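Local coordinates for protein acetyltransferase, GNAT family (Streptococcus pneumoniae, PDB 2ATR) that is of unknown specific function but belongs to the GNAT family, and so probably transfers an acetyl group from acetyl-CoA to an unidentified acceptor, at residues I4-I9 with V43-L48; A52-I57 with I73-Y78; I57-D62 with E90-F95. All coordinates share one frame; numbering follows the deposited sequence.

Contact 1. Residues I4-I9 with V43-L48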
loop_
_atom_site.group_PDB
_atom_site.type_symbol
_atom_site.label_atom_id
_atom_site.label_comp_id
_atom_site.label_asym_id
_atom_site.label_seq_id
_atom_site.Cartn_x
_atom_site.Cartn_y
_atom_site.Cartn_z
ATOM N N ILE A 4 7.973 12.548 -0.682
ATOM C CA ILE A 4 7.056 11.657 0.030
ATOM C C ILE A 4 6.364 12.517 1.070
ATOM O O ILE A 4 7.031 13.078 1.970
ATOM C CB ILE A 4 7.769 10.422 0.644
ATOM C CG1 ILE A 4 8.662 9.668 -0.391
ATOM C CG2 ILE A 4 6.776 9.521 1.443
ATOM C CD1 ILE A 4 7.966 9.043 -1.644
ATOM N N LYS A 5 5.042 12.633 0.912
ATOM C CA LYS A 5 4.196 13.475 1.754
ATOM C C LYS A 5 3.030 12.726 2.391
ATOM O O LYS A 5 2.215 12.064 1.698
ATOM C CB LYS A 5 3.691 14.703 0.980
ATOM C CG LYS A 5 4.628 15.911 1.138
ATOM C CD LYS A 5 4.247 17.098 0.224
ATOM C CE LYS A 5 5.233 18.300 0.397
ATOM N NZ LYS A 5 4.691 19.388 1.264
ATOM N N LYS A 6 2.990 12.802 3.727
ATOM C CA LYS A 6 1.855 12.367 4.514
ATOM C C LYS A 6 0.648 13.212 4.222
ATOM O O LYS A 6 0.728 14.438 4.212
ATOM C CB LYS A 6 2.150 12.464 6.013
ATOM C CG LYS A 6 1.219 11.640 6.820
ATOM C CD LYS A 6 1.722 11.560 8.261
ATOM C CE LYS A 6 0.761 10.786 9.124
ATOM N NZ LYS A 6 -0.602 11.354 9.064
ATOM N N GLN A 7 -0.483 12.531 4.075
ATOM C CA GLN A 7 -1.765 13.115 3.710
ATOM C C GLN A 7 -2.816 12.902 4.786
ATOM O O GLN A 7 -2.980 11.772 5.266
ATOM C CB GLN A 7 -2.243 12.399 2.453
ATOM C CG GLN A 7 -2.958 13.264 1.498
ATOM C CD GLN A 7 -2.052 14.228 0.758
ATOM O OE1 GLN A 7 -2.542 15.216 0.198
ATOM N NE2 GLN A 7 -0.736 13.948 0.738
ATOM N N GLU A 8 -3.540 13.959 5.157
ATOM C CA GLU A 8 -4.626 13.856 6.136
ATOM C C GLU A 8 -6.006 13.676 5.462
ATOM O O GLU A 8 -6.774 12.788 5.809
ATOM C CB GLU A 8 -4.613 15.059 7.095
ATOM C CG GLU A 8 -3.837 16.288 6.570
ATOM C CD GLU A 8 -3.587 17.326 7.661
ATOM O OE1 GLU A 8 -3.082 16.941 8.755
ATOM O OE2 GLU A 8 -3.889 18.525 7.423
ATOM N N ILE A 9 -6.305 14.511 4.482
ATOM C CA ILE A 9 -7.470 14.284 3.640
ATOM C C ILE A 9 -7.029 13.951 2.209
ATOM O O ILE A 9 -6.272 14.705 1.566
ATOM C CB ILE A 9 -8.456 15.477 3.660
ATOM C CG1 ILE A 9 -8.894 15.825 5.091
ATOM C CG2 ILE A 9 -9.697 15.179 2.785
ATOM C CD1 ILE A 9 -9.371 17.326 5.244
ATOM N N VAL A 43 -3.460 5.646 7.578
ATOM C CA VAL A 43 -2.480 6.564 7.039
ATOM C C VAL A 43 -2.436 6.477 5.521
ATOM O O VAL A 43 -2.614 5.407 4.954
ATOM C CB VAL A 43 -1.079 6.328 7.645
ATOM C CG1 VAL A 43 -0.255 5.391 6.812
ATOM C CG2 VAL A 43 -0.369 7.621 7.864
ATOM N N ILE A 44 -2.198 7.616 4.880
ATOM C CA ILE A 44 -1.869 7.672 3.458
ATOM C C ILE A 44 -0.672 8.568 3.197
ATOM O O ILE A 44 -0.627 9.680 3.678
ATOM C CB ILE A 44 -3.072 8.145 2.637
ATOM C CG1 ILE A 44 -4.240 7.182 2.782
ATOM C CG2 ILE A 44 -2.697 8.321 1.188
ATOM C CD1 ILE A 44 -5.554 7.794 2.473
ATOM N N TYR A 45 0.286 8.068 2.434
ATOM C CA TYR A 45 1.364 8.888 1.893
ATOM C C TYR A 45 1.280 8.937 0.368
ATOM O O TYR A 45 0.925 7.951 -0.256
ATOM C CB TYR A 45 2.733 8.346 2.327
ATOM C CG TYR A 45 3.080 8.575 3.789
ATOM C CD1 TYR A 45 4.049 9.485 4.154
ATOM C CD2 TYR A 45 2.436 7.881 4.790
ATOM C CE1 TYR A 45 4.354 9.698 5.459
ATOM C CE2 TYR A 45 2.733 8.086 6.093
ATOM C CZ TYR A 45 3.694 8.997 6.432
ATOM O OH TYR A 45 4.001 9.195 7.746
ATOM N N LEU A 46 1.609 10.084 -0.219
ATOM C CA LEU A 46 1.732 10.187 -1.678
ATOM C C LEU A 46 3.175 10.386 -2.078
ATOM O O LEU A 46 3.960 10.952 -1.297
ATOM C CB LEU A 46 0.903 11.342 -2.243
ATOM C CG LEU A 46 -0.564 11.296 -1.861
ATOM C CD1 LEU A 46 -1.256 12.502 -2.490
ATOM C CD2 LEU A 46 -1.190 9.957 -2.357
ATOM N N ALA A 47 3.518 9.894 -3.272
ATOM C CA ALA A 47 4.771 10.180 -3.930
ATOM C C ALA A 47 4.490 11.250 -4.986
ATOM O O ALA A 47 3.516 11.118 -5.762
ATOM C CB ALA A 47 5.313 8.934 -4.595
ATOM N N LEU A 48 5.302 12.320 -4.958
ATOM C CA LEU A 48 5.111 13.504 -5.825
ATOM C C LEU A 48 6.358 13.795 -6.616
ATOM O O LEU A 48 7.466 13.817 -6.078
ATOM C CB LEU A 48 4.767 14.756 -5.002
ATOM C CG LEU A 48 3.244 14.871 -4.871
ATOM C CD1 LEU A 48 2.717 14.292 -3.580
ATOM C CD2 LEU A 48 2.848 16.319 -5.009
#

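Contact 2. Residues A52-I57 with I73-Y78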
loop_
_atom_site.group_PDB
_atom_site.type_symbol
_atom_site.label_atom_id
_atom_site.label_comp_id
_atom_site.label_asym_id
_atom_site.label_seq_id
_atom_site.Cartn_x
_atom_site.Cartn_y
_atom_site.Cartn_z
ATOM N N ALA A 52 3.209 16.633 -9.634
ATOM C CA ALA A 52 2.550 15.388 -10.179
ATOM C C ALA A 52 2.387 14.296 -9.086
ATOM O O ALA A 52 3.372 13.950 -8.500
ATOM C CB ALA A 52 3.422 14.830 -11.285
ATOM N N VAL A 53 1.180 13.760 -8.852
ATOM C CA VAL A 53 0.961 12.568 -7.932
ATOM C C VAL A 53 1.336 11.277 -8.689
ATOM O O VAL A 53 0.735 10.948 -9.712
ATOM C CB VAL A 53 -0.486 12.511 -7.398
ATOM C CG1 VAL A 53 -0.737 11.243 -6.467
ATOM C CG2 VAL A 53 -0.836 13.813 -6.658
ATOM N N VAL A 54 2.413 10.630 -8.276
ATOM C CA VAL A 54 2.948 9.478 -9.030
ATOM C C VAL A 54 2.865 8.136 -8.230
ATOM O O VAL A 54 3.138 7.087 -8.762
ATOM C CB VAL A 54 4.350 9.764 -9.737
ATOM C CG1 VAL A 54 4.266 11.098 -10.541
ATOM C CG2 VAL A 54 5.599 9.804 -8.789
ATOM N N GLY A 55 2.470 8.194 -6.963
ATOM C CA GLY A 55 2.530 6.979 -6.115
ATOM C C GLY A 55 1.690 7.203 -4.903
ATOM O O GLY A 55 1.443 8.364 -4.536
ATOM N N LEU A 56 1.190 6.103 -4.313
ATOM C CA LEU A 56 0.373 6.160 -3.117
ATOM C C LEU A 56 0.653 4.900 -2.261
ATOM O O LEU A 56 0.930 3.832 -2.802
ATOM C CB LEU A 56 -1.132 6.272 -3.488
ATOM C CG LEU A 56 -2.258 6.111 -2.451
ATOM C CD1 LEU A 56 -3.535 6.881 -2.870
ATOM C CD2 LEU A 56 -2.570 4.585 -2.224
ATOM N N ILE A 57 0.617 5.058 -0.951
ATOM C CA ILE A 57 0.530 3.889 -0.020
ATOM C C ILE A 57 -0.623 4.169 0.914
ATOM O O ILE A 57 -0.849 5.318 1.287
ATOM C CB ILE A 57 1.858 3.534 0.722
ATOM C CG1 ILE A 57 1.723 2.203 1.581
ATOM C CG2 ILE A 57 2.303 4.737 1.601
ATOM C CD1 ILE A 57 3.126 1.695 2.104
ATOM N N ILE A 73 0.943 1.749 -4.749
ATOM C CA ILE A 73 0.873 2.015 -6.191
ATOM C C ILE A 73 1.966 2.984 -6.542
ATOM O O ILE A 73 2.110 4.005 -5.870
ATOM C CB ILE A 73 -0.486 2.639 -6.623
ATOM C CG1 ILE A 73 -1.636 1.695 -6.299
ATOM C CG2 ILE A 73 -0.482 2.960 -8.127
ATOM C CD1 ILE A 73 -2.984 2.308 -6.429
ATOM N N VAL A 74 2.771 2.633 -7.542
ATOM C CA VAL A 74 3.595 3.597 -8.259
ATOM C C VAL A 74 3.184 3.523 -9.763
ATOM O O VAL A 74 2.901 2.425 -10.303
ATOM C CB VAL A 74 5.089 3.331 -8.104
ATOM C CG1 VAL A 74 5.911 4.431 -8.826
ATOM C CG2 VAL A 74 5.492 3.302 -6.645
ATOM N N LEU A 75 3.077 4.684 -10.413
ATOM C CA LEU A 75 2.919 4.683 -11.897
ATOM C C LEU A 75 3.983 3.831 -12.530
ATOM O O LEU A 75 5.190 4.002 -12.234
ATOM C CB LEU A 75 2.960 6.087 -12.503
ATOM C CG LEU A 75 1.806 6.985 -12.116
ATOM C CD1 LEU A 75 2.072 8.459 -12.606
ATOM C CD2 LEU A 75 0.431 6.431 -12.637
ATOM N N PRO A 76 3.535 2.853 -13.364
ATOM C CA PRO A 76 4.397 1.853 -13.938
ATOM C C PRO A 76 5.419 2.514 -14.773
ATOM O O PRO A 76 6.361 1.870 -15.172
ATOM C CB PRO A 76 3.442 0.988 -14.802
ATOM C CG PRO A 76 2.120 1.179 -14.175
ATOM C CD PRO A 76 2.121 2.635 -13.756
ATOM N N SER A 77 5.255 3.823 -15.004
ATOM C CA SER A 77 6.220 4.569 -15.811
ATOM C C SER A 77 7.434 5.049 -14.988
ATOM O O SER A 77 8.516 5.218 -15.559
ATOM C CB SER A 77 5.547 5.661 -16.698
ATOM O OG SER A 77 4.548 6.399 -16.051
ATOM N N TYR A 78 7.243 5.244 -13.669
ATOM C CA TYR A 78 8.309 5.500 -12.679
ATOM C C TYR A 78 8.753 4.117 -12.180
ATOM O O TYR A 78 8.655 3.138 -12.938
ATOM C CB TYR A 78 7.798 6.408 -11.514
ATOM C CG TYR A 78 7.512 7.863 -11.937
ATOM C CD1 TYR A 78 8.372 8.895 -11.576
ATOM C CD2 TYR A 78 6.398 8.177 -12.736
ATOM C CE1 TYR A 78 8.151 10.199 -11.990
ATOM C CE2 TYR A 78 6.141 9.479 -13.133
ATOM C CZ TYR A 78 7.036 10.495 -12.780
ATOM O OH TYR A 78 6.799 11.798 -13.185
#

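Contact 3. Residues I57-D62 with E90-F95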
loop_
_atom_site.group_PDB
_atom_site.type_symbol
_atom_site.label_atom_id
_atom_site.label_comp_id
_atom_site.label_asym_id
_atom_site.label_seq_id
_atom_site.Cartn_x
_atom_site.Cartn_y
_atom_site.Cartn_z
ATOM N N ILE A 57 0.617 5.058 -0.951
ATOM C CA ILE A 57 0.530 3.889 -0.020
ATOM C C ILE A 57 -0.623 4.169 0.914
ATOM O O ILE A 57 -0.849 5.318 1.287
ATOM C CB ILE A 57 1.858 3.534 0.722
ATOM C CG1 ILE A 57 1.723 2.203 1.581
ATOM C CG2 ILE A 57 2.303 4.737 1.601
ATOM C CD1 ILE A 57 3.126 1.695 2.104
ATOM N N ARG A 58 -1.406 3.138 1.224
ATOM C CA ARG A 58 -2.534 3.261 2.103
ATOM C C ARG A 58 -2.555 2.061 3.075
ATOM O O ARG A 58 -2.600 0.876 2.687
ATOM C CB ARG A 58 -3.845 3.297 1.305
ATOM C CG ARG A 58 -5.059 3.586 2.091
ATOM C CD ARG A 58 -6.242 3.933 1.187
ATOM N NE ARG A 58 -6.859 2.764 0.542
ATOM C CZ ARG A 58 -7.758 1.949 1.085
ATOM N NH1 ARG A 58 -8.121 2.029 2.374
ATOM N NH2 ARG A 58 -8.275 0.994 0.339
ATOM N N LEU A 59 -2.499 2.387 4.354
ATOM C CA LEU A 59 -2.528 1.360 5.411
ATOM C C LEU A 59 -3.855 1.372 6.095
ATOM O O LEU A 59 -4.452 2.427 6.248
ATOM C CB LEU A 59 -1.433 1.631 6.434
ATOM C CG LEU A 59 0.018 1.831 6.027
ATOM C CD1 LEU A 59 0.828 1.907 7.300
ATOM C CD2 LEU A 59 0.517 0.733 5.156
ATOM N N VAL A 60 -4.307 0.191 6.532
ATOM C CA VAL A 60 -5.588 -0.017 7.206
ATOM C C VAL A 60 -5.416 -0.963 8.408
ATOM O O VAL A 60 -4.380 -1.636 8.530
ATOM C CB VAL A 60 -6.693 -0.615 6.257
ATOM C CG1 VAL A 60 -6.978 0.364 5.071
ATOM C CG2 VAL A 60 -6.324 -2.017 5.776
ATOM N N GLY A 61 -6.434 -1.034 9.260
ATOM C CA GLY A 61 -6.358 -1.926 10.434
ATOM C C GLY A 61 -6.632 -1.143 11.683
ATOM O O GLY A 61 -7.118 -0.010 11.621
ATOM N N ASP A 62 -6.345 -1.745 12.834
ATOM C CA ASP A 62 -6.635 -1.066 14.124
ATOM C C ASP A 62 -5.474 -0.161 14.568
ATOM O O ASP A 62 -5.672 0.709 15.424
ATOM C CB ASP A 62 -7.097 -2.067 15.208
ATOM C CG ASP A 62 -5.999 -3.049 15.588
ATOM O OD1 ASP A 62 -4.847 -2.674 15.741
ATOM O OD2 ASP A 62 -6.265 -4.215 15.695
ATOM N N GLU A 90 8.339 5.301 5.062
ATOM C CA GLU A 90 7.579 6.383 5.755
ATOM C C GLU A 90 6.256 5.965 6.394
ATOM O O GLU A 90 5.962 6.352 7.546
ATOM C CB GLU A 90 7.315 7.594 4.868
ATOM C CG GLU A 90 8.588 8.260 4.316
ATOM C CD GLU A 90 9.548 8.729 5.422
ATOM O OE1 GLU A 90 9.071 9.213 6.473
ATOM O OE2 GLU A 90 10.784 8.590 5.241
ATOM N N ALA A 91 5.434 5.212 5.653
ATOM C CA ALA A 91 4.141 4.800 6.225
ATOM C C ALA A 91 4.343 3.851 7.404
ATOM O O ALA A 91 3.774 4.080 8.460
ATOM C CB ALA A 91 3.223 4.185 5.168
ATOM N N LEU A 92 5.183 2.829 7.250
ATOM C CA LEU A 92 5.339 1.813 8.310
ATOM C C LEU A 92 6.095 2.351 9.537
ATOM O O LEU A 92 6.003 1.766 10.611
ATOM C CB LEU A 92 6.035 0.560 7.780
ATOM C CG LEU A 92 5.230 -0.265 6.764
ATOM C CD1 LEU A 92 6.100 -1.362 6.281
ATOM C CD2 LEU A 92 3.924 -0.755 7.421
ATOM N N GLY A 93 6.842 3.452 9.350
ATOM C CA GLY A 93 7.531 4.153 10.432
ATOM C C GLY A 93 6.601 4.598 11.548
ATOM O O GLY A 93 7.005 4.722 12.733
ATOM N N ASN A 94 5.343 4.821 11.188
ATOM C CA ASN A 94 4.319 5.137 12.161
ATOM C C ASN A 94 3.851 3.939 12.968
ATOM O O ASN A 94 3.133 4.103 13.947
ATOM C CB ASN A 94 3.126 5.775 11.477
ATOM C CG ASN A 94 3.515 6.996 10.700
ATOM O OD1 ASN A 94 3.680 6.949 9.469
ATOM N ND2 ASN A 94 3.726 8.088 11.412
ATOM N N PHE A 95 4.266 2.735 12.580
ATOM C CA PHE A 95 3.610 1.550 13.122
ATOM C C PHE A 95 4.591 0.499 13.506
ATOM O O PHE A 95 4.261 -0.691 13.465
ATOM C CB PHE A 95 2.539 1.023 12.159
ATOM C CG PHE A 95 1.386 1.970 11.988
ATOM C CD1 PHE A 95 0.435 2.113 12.985
ATOM C CD2 PHE A 95 1.270 2.764 10.845
ATOM C CE1 PHE A 95 -0.570 3.020 12.866
ATOM C CE2 PHE A 95 0.235 3.654 10.709
ATOM C CZ PHE A 95 -0.694 3.774 11.715
#

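Contact 1. Residues I4-I9 with V43-L48
An antiparallel strand pairing at the border of the central sheet joins 4-9 to 43-48, with strand 2-7 as the outermost strand on this side. The two strand axes run at 148° to each other and come within about 4.6 Å. K5 and L46 form the hydrogen-bonded pair, and both of its bonds are nearly straight: K5 N donates to L46 O nearly along the C=O axis (3.0 Å), and L46 N returns to K5 O in the carbonyl plane (2.8 Å). Two residues on, Q7 N reaches I44 O through a more bent bond.

Side chains alternate between the two faces. On the face of I4, K6, Y45 and A47, the lysine chain lies obliquely over one face of the tyrosine ring. K6 CG, anti to the backbone N (chi1 -162°), forms a CH-pi contact 4.0 Å from the centroid of the Y45 ring. K6 CD continues along to Y45 OH, and K6 CE reaches V43 CG2 at 3.6 Å. I4 crosses Y45 at about a right angle, CG2 meeting CD1 of the ring at 3.8 Å, while its other branch carries CD1 to A47 CB. On the opposite face Q7, folded at chi2 (73°), lays its amide across L46, NE2 lying 3.6 Å from L46 CD1.

The hydroxyl of Y45 probably hydrogen-bonds to the side-chain amide of N94. Helix 83-92 packs on the face of I4, Y45 and A47, and strand 52-61 pairs with the other edge of strand 43-49.

Contact 2. Residues A52-I57 with I73-Y78
In the hairpin of strands 52-61 and 66-74 the backbones are bonded at L56 and I73, while side chains pack tightly where V54 meets L75 and Y78. L56 and I73 exchange two backbone hydrogen bonds: L56 N to I73 O at 2.8 Å, and I73 N to L56 O at 2.9 Å and almost straight (172°). G55 CA comes within 3.0 Å of I73 O, a CA-H...O contact; lacking a CB, the glycine avoids crowding against that oxygen. Past the last paired residue, L75 N still donates to V54 O nearly along its C=O axis.

V54 packs against the type I turn from L75 to Y78. It crosses the tyrosine at about a right angle and stands over one ring face, V54 CB lying 4.0 Å from the centroid of the Y78 ring in a CH-pi contact. CG1 of V54, anti to its carbonyl carbon, reaches Y78 CE2 at 3.6 Å, and L75 CD1 closes on V54 CB.

The contact loosens outward, where A52, P76 and S77 lie exposed. V54 and G55 of strand 52-61 both face A47 of strand 43-49, a classic beta bulge, D49 binds the hydroxyl of Y78, and helices 12-20 and 83-92 pack against L56 and I57, respectively.

Contact 3. Residues I57-D62 with E90-F95
A91 makes the first touch of the helical segment on strand 52-61. Its methyl sits between two side chains of the strand: I57 CG2 meets A91 CB at 3.7 Å, and L59 CD1 meets A91 CB at 3.9 Å. I57, with CG1 anti to the backbone N (chi1 -175°), also brings CD1 beside the same methyl, so both its branches bear on the alanine. L59 CD1 lies 3.8 Å from A91 O as well, a carbonyl already hydrogen-bonded to N94 N.

L92 starts off to one side, yet its tip comes back, CD2 lying 4.1 Å from L59 CD1. G93 and N94 carry the backbone round to F95, whose N is hydrogen-bonded to L92 O at 2.8 Å. The ring of F95 then meets L59 tip to tip, CD2 standing 3.7 Å from L59 CD1. A single leucine methyl thus touches A91, L92 and F95 in turn; V43 and V69 pack on L59, and V67 on F95.

Contact between the segments is all van der Waals, with no polar bridge to fix its direction. The fit therefore rests on the shapes of small, branched and aromatic side chains, as in helix-on-sheet packing of an alpha/beta core.

Overall arrangement
Contact 3 is the buried one, the end of helix 83-92 and the residues after it meeting the inner strand 52-61 mainly through apolar side chains, whereas contacts 1 and 2 are partly buried and rest on backbone hydrogen bonds between neighbouring strands. Contacts 2 and 3 share I57 and lie along the same strand, their centres about 17 Å apart. Strand 43-49 ties contact 1 to both: A47 pairs with V54 and G55 at the bulge, and Y45 with I57. Near the sheet's border a lysine chain on a tyrosine is the main side-chain feature; by the turn a valine stands on one. Together they trace the GNAT sheet-and-helix scaffold, from border strand to interior.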